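Local coordinates for serine proteinase inhibitor A (Sagittaria sagittifolia, PDB 3E8L), which probably inhibits trypsin and chymotrypsin at the same time through two reactive sites, and inhibits kallikrein weakly, at residues L46-D49 with A50-Y54; Q20-G24 with G25-L29. The protein carries 2 engineered substitutions. All coordinates share one frame; numbering follows the deposited sequence.

Contact 1: L46-D49 with A50-Y54; sequences LRKD and ACKSY. Engineered in segment 46-49: R47 (natural residue His).
K48 lies across the ring of Y54 near the end of a β-hairpin, its chain roughly at right angles to that of the tyrosine. Its CB points to the other strand, and with CG anti to the backbone N (chi1 -179°) the stem runs across the Y54 ring. K48 CB passes 3.3 Å from K52 O, and K48 CG sits 3.6 Å from Y54 CE2. The next methylene makes a CH-pi contact: K48 CD is 3.9 Å from the centroid of the Y54 ring, over one face and offset toward the rim. K48 CE then rests 3.8 Å from K52 CD, the two lysines running side by side in the same direction. At the tip NZ forms a salt bridge with E107, whose carboxylate also hydrogen-bonds to Y54 OH. With an alanine here in place of Y54, the K48 methylenes would probably lose the ring they lie over and E107 its phenolic partner.

The backbone sets this geometry. A classic β-bulge sets two residues, K48 and D49, opposite the single K52, whose O accepts from K48 N and D49 N, each at 2.9 Å. Farther along, L46 and Y54 form a hydrogen-bonded antiparallel pair. A type II' turn runs from D49 to K52; A50 fills its second position at positive phi, a place more often glycine's, and C51 joins C97 by a disulfide. The engineered R47 points away from S53. A long lysine thus serves twice, its greasy stem covering an aromatic face and its ammonium meeting a carboxylate, which probably offsets the likeness of charge with K52.

Contact 2: Q20-G24 with G25-L29; sequences QLNLG and GNYPL
N22 and Y27 meet obliquely across a tight reversal of the chain, the amide plane of the asparagine turned 57° from the phenol ring. The amide packs against the base of the tyrosine: N22 CG lies 3.2 Å from Y27 CB, while N22 ND2 approaches Y27 CD1 to 3.2 Å. CG of Y27 stands between its own backbone N and carbonyl carbon (chi1 41°), bringing the near side of the ring beside the amide. The other end of that amide is fixed by the backbone, since N22 OD1 accepts a nearly straight bond from G24 N at 3.0 Å. Asparagine suits the place because its short side chain can curl back to the main chain and still lie against Y27 CB and the near rim of the ring.

Q20 and P28 make the second pairing, their side chains crossing at about a right angle, with Q20 CB 3.7 Å from P28 CG. P28 CD also rests 3.5 Å from L21 O. The compact proline ring thus lies against Q20 CB and the L21 carbonyl. Two glycines make the bend: the backbone of G24 would press a side chain against the preceding carbonyl, and G25 has a positive phi.

The loop also meets another protein chain: N22 O, G25 O and Y27 N each hydrogen-bond to a polar side chain of that chain. Within the inhibitor, backbone bonds tie L21 to P77 and N22 to F69. The bond from G24 N to N22 OD1 closes an Asx turn, here in the N-terminal segment of the β-trefoil, just before its first strand, 30-34.

In the fold
From the N terminus, the chain first doubles back in contact 2, closing the loop of residues 20-29 that leads directly into strand 30-34. Contact 1 follows, at the turn of the hairpin made by strands 43-49 and 52-57. The contacts come in series, neither nested nor crossed, and their nearest atoms are about 15 Å apart. Residues of contact 2 also bond by backbone to F69 of strand 67-70 (N22) and to F184 near the C terminus (L29). Contact 1 continues by S53 to strand 113-119 and by L46 and Y54 to strand 167-172. One is a hairpin end, the other a lead-in loop, at separate places on the β-trefoil.

Contact 1: L46-D49 with A50-Y54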
ATOM      1  N   LEU A  46      17.253   3.682   6.856  1.00 31.02           N
ATOM      2  CA  LEU A  46      18.578   3.864   6.246  1.00 31.85           C
ATOM      3  C   LEU A  46      18.393   4.152   4.772  1.00 32.60           C
ATOM      4  O   LEU A  46      17.847   3.314   4.044  1.00 33.11           O
ATOM      5  CB  LEU A  46      19.418   2.598   6.336  1.00 31.39           C
ATOM      6  CG  LEU A  46      20.162   2.186   7.589  1.00 32.38           C
ATOM      7  CD1 LEU A  46      20.864   0.856   7.315  1.00 31.91           C
ATOM      8  CD2 LEU A  46      21.175   3.267   7.982  1.00 33.08           C
ATOM      9  N   ARG A  47      18.860   5.304   4.310  1.00 33.23           N
ATOM     10  CA  ARG A  47      18.745   5.605   2.889  1.00 34.42           C
ATOM     11  C   ARG A  47      19.232   4.445   2.002  1.00 34.22           C
ATOM     12  O   ARG A  47      20.306   3.881   2.209  1.00 33.84           O
ATOM     13  CB  ARG A  47      19.455   6.922   2.521  1.00 34.92           C
ATOM     14  CG  ARG A  47      18.742   8.157   3.061  1.00 37.93           C
ATOM     15  CD  ARG A  47      19.095   9.426   2.293  1.00 42.55           C
ATOM     16  NE  ARG A  47      18.649  10.625   3.012  1.00 44.83           N
ATOM     17  CZ  ARG A  47      19.438  11.397   3.766  1.00 46.73           C
ATOM     18  NH1 ARG A  47      18.929  12.459   4.385  1.00 47.38           N
ATOM     19  NH2 ARG A  47      20.733  11.118   3.906  1.00 46.63           N
ATOM     20  N   LYS A  48      18.401   4.096   1.029  1.00 34.15           N
ATOM     21  CA  LYS A  48      18.766   3.196  -0.039  1.00 33.96           C
ATOM     22  C   LYS A  48      18.957   3.997  -1.333  1.00 34.04           C
ATOM     23  O   LYS A  48      20.056   4.099  -1.853  1.00 33.86           O
ATOM     24  CB  LYS A  48      17.671   2.143  -0.197  1.00 33.79           C
ATOM     25  CG  LYS A  48      17.907   1.116  -1.266  1.00 33.36           C
ATOM     26  CD  LYS A  48      16.859   0.019  -1.163  1.00 33.89           C
ATOM     27  CE  LYS A  48      16.626  -0.647  -2.529  1.00 32.62           C
ATOM     28  NZ  LYS A  48      17.739  -1.533  -2.913  1.00 30.29           N
ATOM     29  N   ASP A  49      17.867   4.576  -1.835  1.00 34.47           N
ATOM     30  CA  ASP A  49      17.846   5.232  -3.134  1.00 34.32           C
ATOM     31  C   ASP A  49      16.549   5.986  -3.321  1.00 33.95           C
ATOM     32  O   ASP A  49      15.519   5.575  -2.848  1.00 33.97           O
ATOM     33  CB  ASP A  49      17.973   4.196  -4.252  1.00 34.69           C
ATOM     34  CG  ASP A  49      18.223   4.831  -5.616  1.00 36.54           C
ATOM     35  OD1 ASP A  49      18.674   6.016  -5.699  1.00 35.83           O
ATOM     36  OD2 ASP A  49      17.963   4.122  -6.607  1.00 39.05           O
ATOM     37  N   ALA A  50      16.652   7.082  -4.068  1.00 34.23           N
ATOM     38  CA  ALA A  50      15.534   7.951  -4.397  1.00 33.85           C
ATOM     39  C   ALA A  50      14.744   8.293  -3.156  1.00 33.78           C
ATOM     40  O   ALA A  50      15.293   8.782  -2.177  1.00 34.00           O
ATOM     41  CB  ALA A  50      14.644   7.310  -5.441  1.00 34.04           C
ATOM     42  N   CYS A  51      13.449   8.037  -3.204  1.00 33.12           N
ATOM     43  CA  CYS A  51      12.609   8.240  -2.048  1.00 31.73           C
ATOM     44  C   CYS A  51      12.623   6.954  -1.188  1.00 31.73           C
ATOM     45  O   CYS A  51      11.809   6.835  -0.293  1.00 31.67           O
ATOM     46  CB  CYS A  51      11.176   8.660  -2.483  1.00 31.33           C
ATOM     47  SG  CYS A  51      10.973   9.803  -3.960  1.00 30.12           S
ATOM     48  N   LYS A  52      13.559   6.018  -1.429  1.00 30.60           N
ATOM     49  CA  LYS A  52      13.505   4.722  -0.737  1.00 29.59           C
ATOM     50  C   LYS A  52      14.577   4.474   0.341  1.00 29.17           C
ATOM     51  O   LYS A  52      15.741   4.844   0.188  1.00 29.19           O
ATOM     52  CB  LYS A  52      13.527   3.609  -1.778  1.00 29.72           C
ATOM     53  CG  LYS A  52      13.270   2.211  -1.252  1.00 29.99           C
ATOM     54  CD  LYS A  52      13.263   1.202  -2.394  1.00 28.26           C
ATOM     55  CE  LYS A  52      12.051   1.377  -3.277  1.00 27.62           C
ATOM     56  NZ  LYS A  52      11.955   0.242  -4.222  1.00 28.74           N
ATOM     57  N   SER A  53      14.161   3.823   1.423  1.00 28.60           N
ATOM     58  CA  SER A  53      15.003   3.561   2.587  1.00 28.11           C
ATOM     59  C   SER A  53      14.898   2.104   3.007  1.00 27.90           C
ATOM     60  O   SER A  53      13.918   1.425   2.657  1.00 27.92           O
ATOM     61  CB  SER A  53      14.543   4.420   3.765  1.00 27.99           C
ATOM     62  OG  SER A  53      14.971   5.759   3.649  1.00 27.88           O
ATOM     63  N   TYR A  54      15.888   1.615   3.760  1.00 27.42           N
ATOM     64  CA  TYR A  54      15.742   0.309   4.414  1.00 27.02           C
ATOM     65  C   TYR A  54      15.112   0.540   5.773  1.00 27.47           C
ATOM     66  O   TYR A  54      15.527   1.468   6.485  1.00 27.25           O
ATOM     67  CB  TYR A  54      17.084  -0.382   4.620  1.00 26.23           C
ATOM     68  CG  TYR A  54      17.818  -0.758   3.358  1.00 23.83           C
ATOM     69  CD1 TYR A  54      17.535  -1.938   2.706  1.00 22.26           C
ATOM     70  CD2 TYR A  54      18.815   0.062   2.837  1.00 21.52           C
ATOM     71  CE1 TYR A  54      18.214  -2.306   1.565  1.00 21.84           C
ATOM     72  CE2 TYR A  54      19.505  -0.289   1.683  1.00 21.87           C
ATOM     73  CZ  TYR A  54      19.195  -1.489   1.046  1.00 21.62           C
ATOM     74  OH  TYR A  54      19.858  -1.875  -0.105  1.00 19.52           O
TER

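Contact 2: Q20-G24 with G25-L29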
ATOM      1  N   GLN A  20      -4.357   2.539  17.841  1.00 27.20           N
ATOM      2  CA  GLN A  20      -5.332   3.240  17.007  1.00 27.99           C
ATOM      3  C   GLN A  20      -4.878   3.411  15.567  1.00 28.32           C
ATOM      4  O   GLN A  20      -3.696   3.652  15.293  1.00 28.66           O
ATOM      5  CB  GLN A  20      -5.704   4.579  17.634  1.00 27.84           C
ATOM      6  CG  GLN A  20      -6.496   4.411  18.926  1.00 28.60           C
ATOM      7  CD  GLN A  20      -6.488   5.653  19.743  1.00 29.06           C
ATOM      8  OE1 GLN A  20      -6.748   6.744  19.238  1.00 30.66           O
ATOM      9  NE2 GLN A  20      -6.203   5.507  21.020  1.00 29.64           N
ATOM     10  N   LEU A  21      -5.829   3.267  14.652  1.00 28.62           N
ATOM     11  CA  LEU A  21      -5.581   3.513  13.241  1.00 29.10           C
ATOM     12  C   LEU A  21      -5.707   4.986  12.855  1.00 29.24           C
ATOM     13  O   LEU A  21      -6.386   5.784  13.519  1.00 28.69           O
ATOM     14  CB  LEU A  21      -6.548   2.698  12.376  1.00 29.34           C
ATOM     15  CG  LEU A  21      -6.323   1.216  12.059  1.00 29.14           C
ATOM     16  CD1 LEU A  21      -4.907   0.714  12.330  1.00 29.96           C
ATOM     17  CD2 LEU A  21      -7.316   0.384  12.744  1.00 29.37           C
ATOM     18  N   ASN A  22      -5.061   5.325  11.750  1.00 29.68           N
ATOM     19  CA  ASN A  22      -5.205   6.642  11.163  1.00 30.12           C
ATOM     20  C   ASN A  22      -6.459   6.743  10.292  1.00 30.74           C
ATOM     21  O   ASN A  22      -6.515   6.203   9.191  1.00 30.37           O
ATOM     22  CB  ASN A  22      -3.958   7.006  10.363  1.00 30.27           C
ATOM     23  CG  ASN A  22      -4.206   8.157   9.415  1.00 30.36           C
ATOM     24  OD1 ASN A  22      -5.119   8.954   9.629  1.00 31.77           O
ATOM     25  ND2 ASN A  22      -3.404   8.252   8.368  1.00 28.64           N
ATOM     26  N   LEU A  23      -7.470   7.409  10.835  1.00 31.86           N
ATOM     27  CA  LEU A  23      -8.753   7.570  10.176  1.00 32.83           C
ATOM     28  C   LEU A  23      -9.026   9.034   9.890  1.00 33.25           C
ATOM     29  O   LEU A  23     -10.171   9.464   9.855  1.00 33.31           O
ATOM     30  CB  LEU A  23      -9.874   7.014  11.056  1.00 32.82           C
ATOM     31  CG  LEU A  23     -10.271   5.554  10.869  1.00 32.95           C
ATOM     32  CD1 LEU A  23      -9.110   4.635  11.160  1.00 32.90           C
ATOM     33  CD2 LEU A  23     -11.457   5.216  11.744  1.00 32.05           C
ATOM     34  N   GLY A  24      -7.968   9.802   9.690  1.00 34.15           N
ATOM     35  CA  GLY A  24      -8.115  11.210   9.398  1.00 35.50           C
ATOM     36  C   GLY A  24      -7.708  12.095  10.554  1.00 36.12           C
ATOM     37  O   GLY A  24      -7.357  11.614  11.631  1.00 36.14           O
ATOM     38  N   GLY A  25      -7.757  13.398  10.318  1.00 37.12           N
ATOM     39  CA  GLY A  25      -7.331  14.370  11.300  1.00 37.89           C
ATOM     40  C   GLY A  25      -5.892  14.130  11.692  1.00 38.95           C
ATOM     41  O   GLY A  25      -5.109  13.584  10.922  1.00 39.28           O
ATOM     42  N   ASN A  26      -5.547  14.547  12.901  1.00 39.34           N
ATOM     43  CA  ASN A  26      -4.240  14.261  13.454  1.00 39.20           C
ATOM     44  C   ASN A  26      -4.213  12.806  13.870  1.00 39.02           C
ATOM     45  O   ASN A  26      -4.783  12.426  14.888  1.00 39.53           O
ATOM     46  CB  ASN A  26      -3.953  15.175  14.643  1.00 39.61           C
ATOM     47  CG  ASN A  26      -3.673  16.602  14.220  1.00 40.52           C
ATOM     48  OD1 ASN A  26      -2.617  16.900  13.665  1.00 41.27           O
ATOM     49  ND2 ASN A  26      -4.618  17.493  14.485  1.00 40.79           N
ATOM     50  N   TYR A  27      -3.559  11.992  13.056  1.00 38.27           N
ATOM     51  CA  TYR A  27      -3.526  10.566  13.254  1.00 36.93           C
ATOM     52  C   TYR A  27      -2.613  10.162  14.402  1.00 35.08           C
ATOM     53  O   TYR A  27      -1.612  10.818  14.657  1.00 34.14           O
ATOM     54  CB  TYR A  27      -3.102   9.840  11.962  1.00 38.25           C
ATOM     55  CG  TYR A  27      -1.967  10.437  11.125  1.00 39.69           C
ATOM     56  CD1 TYR A  27      -2.196  10.815   9.790  1.00 41.70           C
ATOM     57  CD2 TYR A  27      -0.662  10.570  11.633  1.00 41.26           C
ATOM     58  CE1 TYR A  27      -1.171  11.331   8.982  1.00 41.95           C
ATOM     59  CE2 TYR A  27       0.381  11.102  10.831  1.00 42.44           C
ATOM     60  CZ  TYR A  27       0.107  11.481   9.505  1.00 42.83           C
ATOM     61  OH  TYR A  27       1.086  12.010   8.693  1.00 42.82           O
ATOM     62  N   PRO A  28      -2.955   9.050  15.072  1.00 33.35           N
ATOM     63  CA  PRO A  28      -2.188   8.520  16.190  1.00 32.14           C
ATOM     64  C   PRO A  28      -0.886   7.893  15.695  1.00 31.13           C
ATOM     65  O   PRO A  28      -0.840   7.322  14.597  1.00 30.76           O
ATOM     66  CB  PRO A  28      -3.116   7.445  16.770  1.00 32.32           C
ATOM     67  CG  PRO A  28      -4.441   7.606  16.023  1.00 32.24           C
ATOM     68  CD  PRO A  28      -4.082   8.169  14.726  1.00 32.73           C
ATOM     69  N   LEU A  29       0.169   8.014  16.494  1.00 29.76           N
ATOM     70  CA  LEU A  29       1.482   7.595  16.059  1.00 28.16           C
ATOM     71  C   LEU A  29       2.122   6.706  17.084  1.00 27.81           C
ATOM     72  O   LEU A  29       1.921   6.880  18.287  1.00 27.36           O
ATOM     73  CB  LEU A  29       2.376   8.802  15.789  1.00 28.12           C
ATOM     74  CG  LEU A  29       2.055   9.718  14.613  1.00 26.30           C
ATOM     75  CD1 LEU A  29       2.930  10.971  14.679  1.00 25.31           C
ATOM     76  CD2 LEU A  29       2.247   8.985  13.299  1.00 24.51           C
TER